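Local coordinates for putative enoyl-CoA hydratase (Streptomyces coelicolor A3, PDB 3G64), which probably hydrates the double bond of enoyl-CoA thioesters, or catalyses a related acyl-CoA reaction, as a member of the crotonase-like enoyl-CoA hydratase/isomerase family, at residues A54-R58 and R59-R63; G78-D81 and E82-A86; P188-R192 and I193-S197. All blocks are in the same frame, centred on the assembly; numbering follows the deposited sequence.

Interaction 1 (A54-R58 and R59-R63); sequences AELSR and RRAVR
Glu55 and Arg59 lie side by side where helix 43-58 runs out, and point the same way, just ahead of the Schellman motif that ends the helix. Their flat groups are neither coplanar nor stacked: the carboxylate and guanidinium planes are 50° apart, and Glu55 OE2 sits over one guanidinium face, 2.9 Å from Arg59 NH1. Because that oxygen is well out of the guanidinium plane, no N-H points at it, and the salt bridge rests on charge alone. With Glu55 CG anti to the backbone N (chi1 -173°) and an extended chain, the carboxylate travels out beside the arginine, whose own chain bends at chi3 to bring the guanidinium across. The other oxygen, Glu55 OE1, accepts from the backbone N of Thr13, which helps to hold the carboxylate from the N-terminal arm. Arg58 meets Arg59 through CG, 3.9 Å from Arg59 CG, the guanidinium planes 87° apart.

The chain leaves the helix at Arg60, where phi is positive. Two bonds run back into the last turn: Ala61 N, in the carbonyl plane of Leu56, donates to Leu56 O, and Arg60 N donates to Ser57 O from above the carbonyl plane of Ser57. The apolar side of the motif is closed by one branch of Leu56, whose CD2 lies 3.9 Å from Ala61 CB and 4.3 Å from Val62 CG1.

Interaction 2 (G78-D81 and E82-A86); sequences GDVD and EIIGA
Asp79 OD1 is gripped by two backbone N-H groups, from Glu82 N at 2.8 Å and from Asp81 N at 3.0 Å. Both meet the oxygen on its anti side, yet they arrive from opposite faces of the carboxylate plane. The Glu82 bond is nearly straight (170° at the hydrogen), whereas the Asp81 bond is more bent (134°). Having CG anti to its own N swings the Asp79 carboxylate over the first turn, within reach of N-H groups that have no earlier helical carbonyl to bind.

The second carboxylate oxygen has a less congenial neighbour: Asp79 OD2 lies 3.5 Å from Glu82 OE2, the two planes 80° apart. Arg34 probably eases this meeting of like charges, since it makes a salt bridge with Glu82 OE2 and a weak, long ion pair with Asp79 OD2.

Asp79 is thus the N-cap of helix 80-87, and the turn it starts is wider than a regular one, with a pi-type stretch at 82-85. The evidence is in the acceptors. Asp79 O receives both Ile83 N and Ile84 N, the latter in the carbonyl plane, and Val80 O receives Gly85 N, five residues on, at 3.0 Å. Ala86 N reaches back to Asp81 O only weakly.

Ile83 sends its CD1 back to 3.9 Å from Gly78 CA and packs on Phe43 and Tyr46 of helix 43-58. On the subunit interface, Val80 packs against Phe266 and Ile84 against Tyr259 of the second subunit, and Asp81 OD1 is hydrogen-bonded to NE2 of that subunit's His263.

Interaction 3 (P188-R192 and I193-S197); sequences PEAER and IGLIS
Ile193 wraps its two branches round the carbonyl oxygen of Glu189, with CG1 and CG2 each 3.5 Å from Glu189 O, at the end of helix 187-193, which closes in a Schellman motif. The same oxygen accepts from Ile193 N at 2.8 Å, with a C=O...N angle of 165°, so one residue supplies both the bond and its hydrocarbon surround. This follows from chi1 of 73°, which sets CG1 between the backbone N and the carbonyl carbon and CG2 on the N side.

Gly194 then leaves the helix with positive phi (104°); a side chain there would be jammed against the preceding carbonyl oxygen. Its N makes weak bonds to both Ala190 O and Glu191 O, while Leu195 N binds Ala190 O more firmly, at 2.9 Å.

Beside this turn, Ala190 CB faces Leu195 CB and, at 4.0 Å, Ile196 CG1. Phe146 of strand 145-147 packs on all three residues. Further out, Ile193 rests on Val170 and on His174 and Leu178 of helix 172-181, and Glu189 is held by a salt bridge to Arg177 of the same helix. An alanine in place of Ile193 is likely to open a gap against Val170 and Leu178 and leave Glu189 O without the two branches that flank it.

The chain beyond the turn is tied back through a water, which donates to Glu191 O at 2.8 Å and accepts from Ile196 N at 3.0 Å.

The three contacts follow one another along the chain, in the order 1, 2, 3, and each lies at a helix end: interaction 2 starts helix 80-87, whereas interactions 1 and 3 end helices 43-58 and 187-193. Their centres are about 30 Å apart in every pair, and none touches another; nearest atoms are about 15 Å apart for interactions 1 and 3, which lie on opposite sides of the chain's centre. Interactions 1 and 3 lead into strands 64-69 and 198-199 of the same mixed sheet. Helix 43-58 also links interactions 1 and 2, since its beginning packs on Ile83. Interaction 2 reaches the second subunit, joining this crotonase-like fold to its assembly, whereas interaction 1 touches no other chain.

Interaction 1 (A54-R58 and R59-R63)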
loop_
_atom_site.group_PDB
_atom_site.type_symbol
_atom_site.label_atom_id
_atom_site.label_comp_id
_atom_site.label_asym_id
_atom_site.label_seq_id
_atom_site.Cartn_x
_atom_site.Cartn_y
_atom_site.Cartn_z
ATOM N N ALA A 54 -2.300 14.679 -23.950
ATOM C CA ALA A 54 -2.080 13.763 -25.074
ATOM C C ALA A 54 -1.077 14.390 -26.048
ATOM O O ALA A 54 -0.160 13.739 -26.546
ATOM C CB ALA A 54 -3.414 13.443 -25.788
ATOM N N GLU A 55 -1.242 15.672 -26.301
ATOM C CA GLU A 55 -0.328 16.375 -27.194
ATOM C C GLU A 55 1.119 16.453 -26.652
ATOM O O GLU A 55 2.081 16.134 -27.378
ATOM C CB GLU A 55 -0.865 17.767 -27.526
ATOM C CG GLU A 55 -0.016 18.442 -28.584
ATOM C CD GLU A 55 -0.365 19.904 -28.777
ATOM O OE1 GLU A 55 -1.525 20.179 -29.178
ATOM O OE2 GLU A 55 0.532 20.762 -28.531
ATOM N N LEU A 56 1.285 16.860 -25.390
ATOM C CA LEU A 56 2.623 16.874 -24.789
ATOM C C LEU A 56 3.240 15.467 -24.748
ATOM O O LEU A 56 4.449 15.306 -24.842
ATOM C CB LEU A 56 2.586 17.441 -23.373
ATOM C CG LEU A 56 2.067 18.866 -23.248
ATOM C CD1 LEU A 56 2.036 19.367 -21.812
ATOM C CD2 LEU A 56 2.901 19.797 -24.138
ATOM N N SER A 57 2.406 14.453 -24.570
ATOM C CA SER A 57 2.902 13.095 -24.440
ATOM C C SER A 57 3.416 12.580 -25.775
ATOM O O SER A 57 4.503 12.023 -25.844
ATOM C CB SER A 57 1.816 12.150 -23.921
ATOM O OG SER A 57 1.539 12.415 -22.550
ATOM N N ARG A 58 2.644 12.788 -26.835
ATOM C CA ARG A 58 3.016 12.252 -28.132
ATOM C C ARG A 58 4.237 12.956 -28.710
ATOM O O ARG A 58 4.999 12.356 -29.458
ATOM C CB ARG A 58 1.825 12.264 -29.110
ATOM C CG ARG A 58 1.620 13.571 -29.850
ATOM C CD ARG A 58 0.271 13.553 -30.570
ATOM N NE ARG A 58 0.031 14.796 -31.301
ATOM C CZ ARG A 58 -1.144 15.418 -31.334
ATOM N NH1 ARG A 58 -2.187 14.922 -30.666
ATOM N NH2 ARG A 58 -1.275 16.555 -32.010
ATOM N N ARG A 59 4.440 14.217 -28.349
ATOM C CA ARG A 59 5.595 14.956 -28.851
ATOM C C ARG A 59 6.783 14.908 -27.880
ATOM O O ARG A 59 7.823 15.475 -28.169
ATOM C CB ARG A 59 5.238 16.416 -29.172
ATOM C CG ARG A 59 4.087 16.596 -30.156
ATOM C CD ARG A 59 3.776 18.072 -30.383
ATOM N NE ARG A 59 4.067 18.866 -29.190
ATOM C CZ ARG A 59 3.712 20.138 -29.014
ATOM N NH1 ARG A 59 3.033 20.778 -29.959
ATOM N NH2 ARG A 59 4.031 20.773 -27.889
ATOM N N ARG A 60 6.625 14.210 -26.752
ATOM C CA ARG A 60 7.642 14.167 -25.699
ATOM C C ARG A 60 8.259 15.565 -25.557
ATOM O O ARG A 60 9.481 15.772 -25.625
ATOM C CB ARG A 60 8.689 13.073 -25.956
ATOM C CG ARG A 60 9.421 12.644 -24.683
ATOM C CD ARG A 60 10.488 11.592 -24.923
ATOM N NE ARG A 60 9.930 10.249 -24.840
ATOM C CZ ARG A 60 9.869 9.517 -23.726
ATOM N NH1 ARG A 60 10.329 9.995 -22.579
ATOM N NH2 ARG A 60 9.344 8.296 -23.759
ATOM N N ALA A 61 7.358 16.515 -25.338
ATOM C CA ALA A 61 7.623 17.922 -25.540
ATOM C C ALA A 61 8.437 18.531 -24.390
ATOM O O ALA A 61 9.394 19.273 -24.607
ATOM C CB ALA A 61 6.277 18.652 -25.715
ATOM N N VAL A 62 8.056 18.167 -23.173
ATOM C CA VAL A 62 8.589 18.763 -21.981
ATOM C C VAL A 62 9.231 17.683 -21.124
ATOM O O VAL A 62 9.047 16.488 -21.373
ATOM C CB VAL A 62 7.475 19.507 -21.214
ATOM C CG1 VAL A 62 6.719 20.437 -22.170
ATOM C CG2 VAL A 62 6.509 18.528 -20.566
ATOM N N ARG A 63 9.995 18.116 -20.130
ATOM C CA ARG A 63 10.688 17.214 -19.230
ATOM C C ARG A 63 10.116 17.306 -17.831
ATOM O O ARG A 63 10.528 16.564 -16.956
ATOM C CB ARG A 63 12.208 17.513 -19.220
ATOM C CG ARG A 63 12.866 17.394 -20.598
ATOM C CD ARG A 63 14.414 17.501 -20.592
ATOM N NE ARG A 63 14.960 18.735 -20.013
ATOM C CZ ARG A 63 15.026 19.921 -20.625
ATOM N NH1 ARG A 63 14.563 20.084 -21.856
ATOM N NH2 ARG A 63 15.554 20.961 -19.988
#

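Interaction 2 (G78-D81 and E82-A86)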
loop_
_atom_site.group_PDB
_atom_site.type_symbol
_atom_site.label_atom_id
_atom_site.label_comp_id
_atom_site.label_asym_id
_atom_site.label_seq_id
_atom_site.Cartn_x
_atom_site.Cartn_y
_atom_site.Cartn_z
ATOM N N GLY A 78 -15.186 20.244 -9.492
ATOM C CA GLY A 78 -16.092 20.528 -10.595
ATOM C C GLY A 78 -17.078 21.644 -10.246
ATOM O O GLY A 78 -17.590 21.720 -9.127
ATOM N N ASP A 79 -17.364 22.507 -11.209
ATOM C CA ASP A 79 -18.288 23.619 -10.970
ATOM C C ASP A 79 -19.700 23.114 -10.646
ATOM O O ASP A 79 -20.259 22.279 -11.387
ATOM C CB ASP A 79 -18.336 24.500 -12.214
ATOM C CG ASP A 79 -19.058 25.818 -11.965
ATOM O OD1 ASP A 79 -20.321 25.854 -11.937
ATOM O OD2 ASP A 79 -18.340 26.823 -11.812
ATOM N N VAL A 80 -20.294 23.622 -9.568
ATOM C CA VAL A 80 -21.592 23.108 -9.137
ATOM C C VAL A 80 -22.754 23.354 -10.112
ATOM O O VAL A 80 -23.658 22.529 -10.226
ATOM C CB VAL A 80 -21.982 23.593 -7.737
ATOM C CG1 VAL A 80 -23.434 23.252 -7.465
ATOM C CG2 VAL A 80 -21.126 22.904 -6.711
ATOM N N ASP A 81 -22.727 24.476 -10.823
ATOM C CA ASP A 81 -23.765 24.745 -11.802
ATOM C C ASP A 81 -23.401 24.258 -13.197
ATOM O O ASP A 81 -24.238 23.650 -13.889
ATOM C CB ASP A 81 -24.095 26.231 -11.847
ATOM C CG ASP A 81 -25.105 26.636 -10.768
ATOM O OD1 ASP A 81 -26.077 25.882 -10.506
ATOM O OD2 ASP A 81 -24.916 27.712 -10.183
ATOM N N GLU A 82 -22.155 24.515 -13.598
ATOM C CA GLU A 82 -21.736 24.245 -14.955
ATOM C C GLU A 82 -21.424 22.772 -15.202
ATOM O O GLU A 82 -21.397 22.321 -16.356
ATOM C CB GLU A 82 -20.570 25.137 -15.327
ATOM C CG GLU A 82 -21.049 26.545 -15.683
ATOM C CD GLU A 82 -19.910 27.504 -15.912
ATOM O OE1 GLU A 82 -19.558 27.755 -17.087
ATOM O OE2 GLU A 82 -19.358 27.998 -14.905
ATOM N N ILE A 83 -21.184 22.027 -14.122
ATOM C CA ILE A 83 -21.039 20.581 -14.247
ATOM C C ILE A 83 -22.241 19.891 -13.644
ATOM O O ILE A 83 -23.051 19.347 -14.372
ATOM C CB ILE A 83 -19.697 20.048 -13.694
ATOM C CG1 ILE A 83 -18.561 20.522 -14.611
ATOM C CG2 ILE A 83 -19.685 18.518 -13.686
ATOM C CD1 ILE A 83 -17.219 19.919 -14.299
ATOM N N ILE A 84 -22.397 19.966 -12.330
ATOM C CA ILE A 84 -23.461 19.210 -11.675
ATOM C C ILE A 84 -24.850 19.549 -12.205
ATOM O O ILE A 84 -25.608 18.659 -12.594
ATOM C CB ILE A 84 -23.394 19.348 -10.134
ATOM C CG1 ILE A 84 -22.111 18.674 -9.625
ATOM C CG2 ILE A 84 -24.656 18.771 -9.490
ATOM C CD1 ILE A 84 -21.918 18.709 -8.108
ATOM N N GLY A 85 -25.194 20.833 -12.225
ATOM C CA GLY A 85 -26.471 21.237 -12.770
ATOM C C GLY A 85 -26.646 20.752 -14.202
ATOM O O GLY A 85 -27.713 20.273 -14.580
ATOM N N ALA A 86 -25.604 20.869 -15.018
ATOM C CA ALA A 86 -25.718 20.407 -16.396
ATOM C C ALA A 86 -25.894 18.869 -16.502
ATOM O O ALA A 86 -26.661 18.386 -17.337
ATOM C CB ALA A 86 -24.503 20.853 -17.201
#

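Interaction 3 (P188-R192 and I193-S197)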
loop_
_atom_site.group_PDB
_atom_site.type_symbol
_atom_site.label_atom_id
_atom_site.label_comp_id
_atom_site.label_asym_id
_atom_site.label_seq_id
_atom_site.Cartn_x
_atom_site.Cartn_y
_atom_site.Cartn_z
ATOM N N PRO A 188 -0.759 19.278 8.340
ATOM C CA PRO A 188 0.012 18.376 9.212
ATOM C C PRO A 188 -0.439 16.912 9.091
ATOM O O PRO A 188 0.389 16.019 9.019
ATOM C CB PRO A 188 -0.258 18.921 10.631
ATOM C CG PRO A 188 -0.706 20.358 10.423
ATOM C CD PRO A 188 -1.467 20.326 9.098
ATOM N N GLU A 189 -1.743 16.681 9.059
ATOM C CA GLU A 189 -2.248 15.335 8.893
ATOM C C GLU A 189 -1.831 14.790 7.515
ATOM O O GLU A 189 -1.378 13.654 7.400
ATOM C CB GLU A 189 -3.775 15.317 9.020
ATOM C CG GLU A 189 -4.337 13.918 8.755
ATOM C CD GLU A 189 -5.841 13.810 8.897
ATOM O OE1 GLU A 189 -6.531 14.836 9.100
ATOM O OE2 GLU A 189 -6.341 12.679 8.780
ATOM N N ALA A 190 -1.994 15.621 6.486
ATOM C CA ALA A 190 -1.628 15.263 5.112
ATOM C C ALA A 190 -0.165 14.832 5.038
ATOM O O ALA A 190 0.160 13.817 4.412
ATOM C CB ALA A 190 -1.904 16.437 4.151
ATOM N N GLU A 191 0.712 15.599 5.688
ATOM C CA GLU A 191 2.123 15.253 5.751
ATOM C C GLU A 191 2.341 13.925 6.484
ATOM O O GLU A 191 3.073 13.067 6.018
ATOM C CB GLU A 191 2.896 16.379 6.446
ATOM C CG GLU A 191 4.351 16.469 6.040
ATOM C CD GLU A 191 5.195 15.328 6.578
ATOM O OE1 GLU A 191 5.016 14.944 7.760
ATOM O OE2 GLU A 191 6.053 14.819 5.818
ATOM N N ARG A 192 1.732 13.776 7.656
ATOM C CA ARG A 192 1.834 12.526 8.413
ATOM C C ARG A 192 1.389 11.296 7.608
ATOM O O ARG A 192 2.044 10.257 7.647
ATOM C CB ARG A 192 0.996 12.602 9.701
ATOM C CG ARG A 192 1.571 13.533 10.786
ATOM C CD ARG A 192 0.920 13.281 12.168
ATOM N NE ARG A 192 -0.549 13.269 12.145
ATOM C CZ ARG A 192 -1.316 14.341 12.323
ATOM N NH1 ARG A 192 -0.777 15.530 12.518
ATOM N NH2 ARG A 192 -2.629 14.226 12.303
ATOM N N ILE A 193 0.268 11.383 6.903
ATOM C CA ILE A 193 -0.242 10.183 6.243
ATOM C C ILE A 193 0.350 9.919 4.864
ATOM O O ILE A 193 -0.002 8.918 4.224
ATOM C CB ILE A 193 -1.794 10.103 6.213
ATOM C CG1 ILE A 193 -2.396 11.086 5.206
ATOM C CG2 ILE A 193 -2.395 10.296 7.622
ATOM C CD1 ILE A 193 -3.938 11.172 5.274
ATOM N N GLY A 194 1.237 10.792 4.386
ATOM C CA GLY A 194 1.906 10.514 3.117
ATOM C C GLY A 194 1.453 11.261 1.862
ATOM O O GLY A 194 1.881 10.930 0.743
ATOM N N LEU A 195 0.627 12.285 2.039
ATOM C CA LEU A 195 0.103 13.050 0.897
ATOM C C LEU A 195 0.982 14.203 0.430
ATOM O O LEU A 195 0.719 14.760 -0.637
ATOM C CB LEU A 195 -1.263 13.638 1.215
ATOM C CG LEU A 195 -2.463 12.719 1.205
ATOM C CD1 LEU A 195 -3.702 13.474 1.747
ATOM C CD2 LEU A 195 -2.668 12.232 -0.217
ATOM N N ILE A 196 2.006 14.568 1.212
ATOM C CA ILE A 196 2.870 15.703 0.856
ATOM C C ILE A 196 4.277 15.277 0.497
ATOM O O ILE A 196 4.920 14.559 1.273
ATOM C CB ILE A 196 3.001 16.694 2.036
ATOM C CG1 ILE A 196 1.618 17.138 2.504
ATOM C CG2 ILE A 196 3.906 17.900 1.672
ATOM C CD1 ILE A 196 0.824 17.759 1.418
ATOM N N SER A 197 4.779 15.739 -0.652
ATOM C CA SER A 197 6.155 15.423 -1.064
ATOM C C SER A 197 7.156 16.449 -0.521
ATOM O O SER A 197 8.293 16.114 -0.205
ATOM C CB SER A 197 6.253 15.390 -2.592
ATOM O OG SER A 197 5.144 14.685 -3.141
HETATM O O HOH W 1 3.657 13.138 3.282
#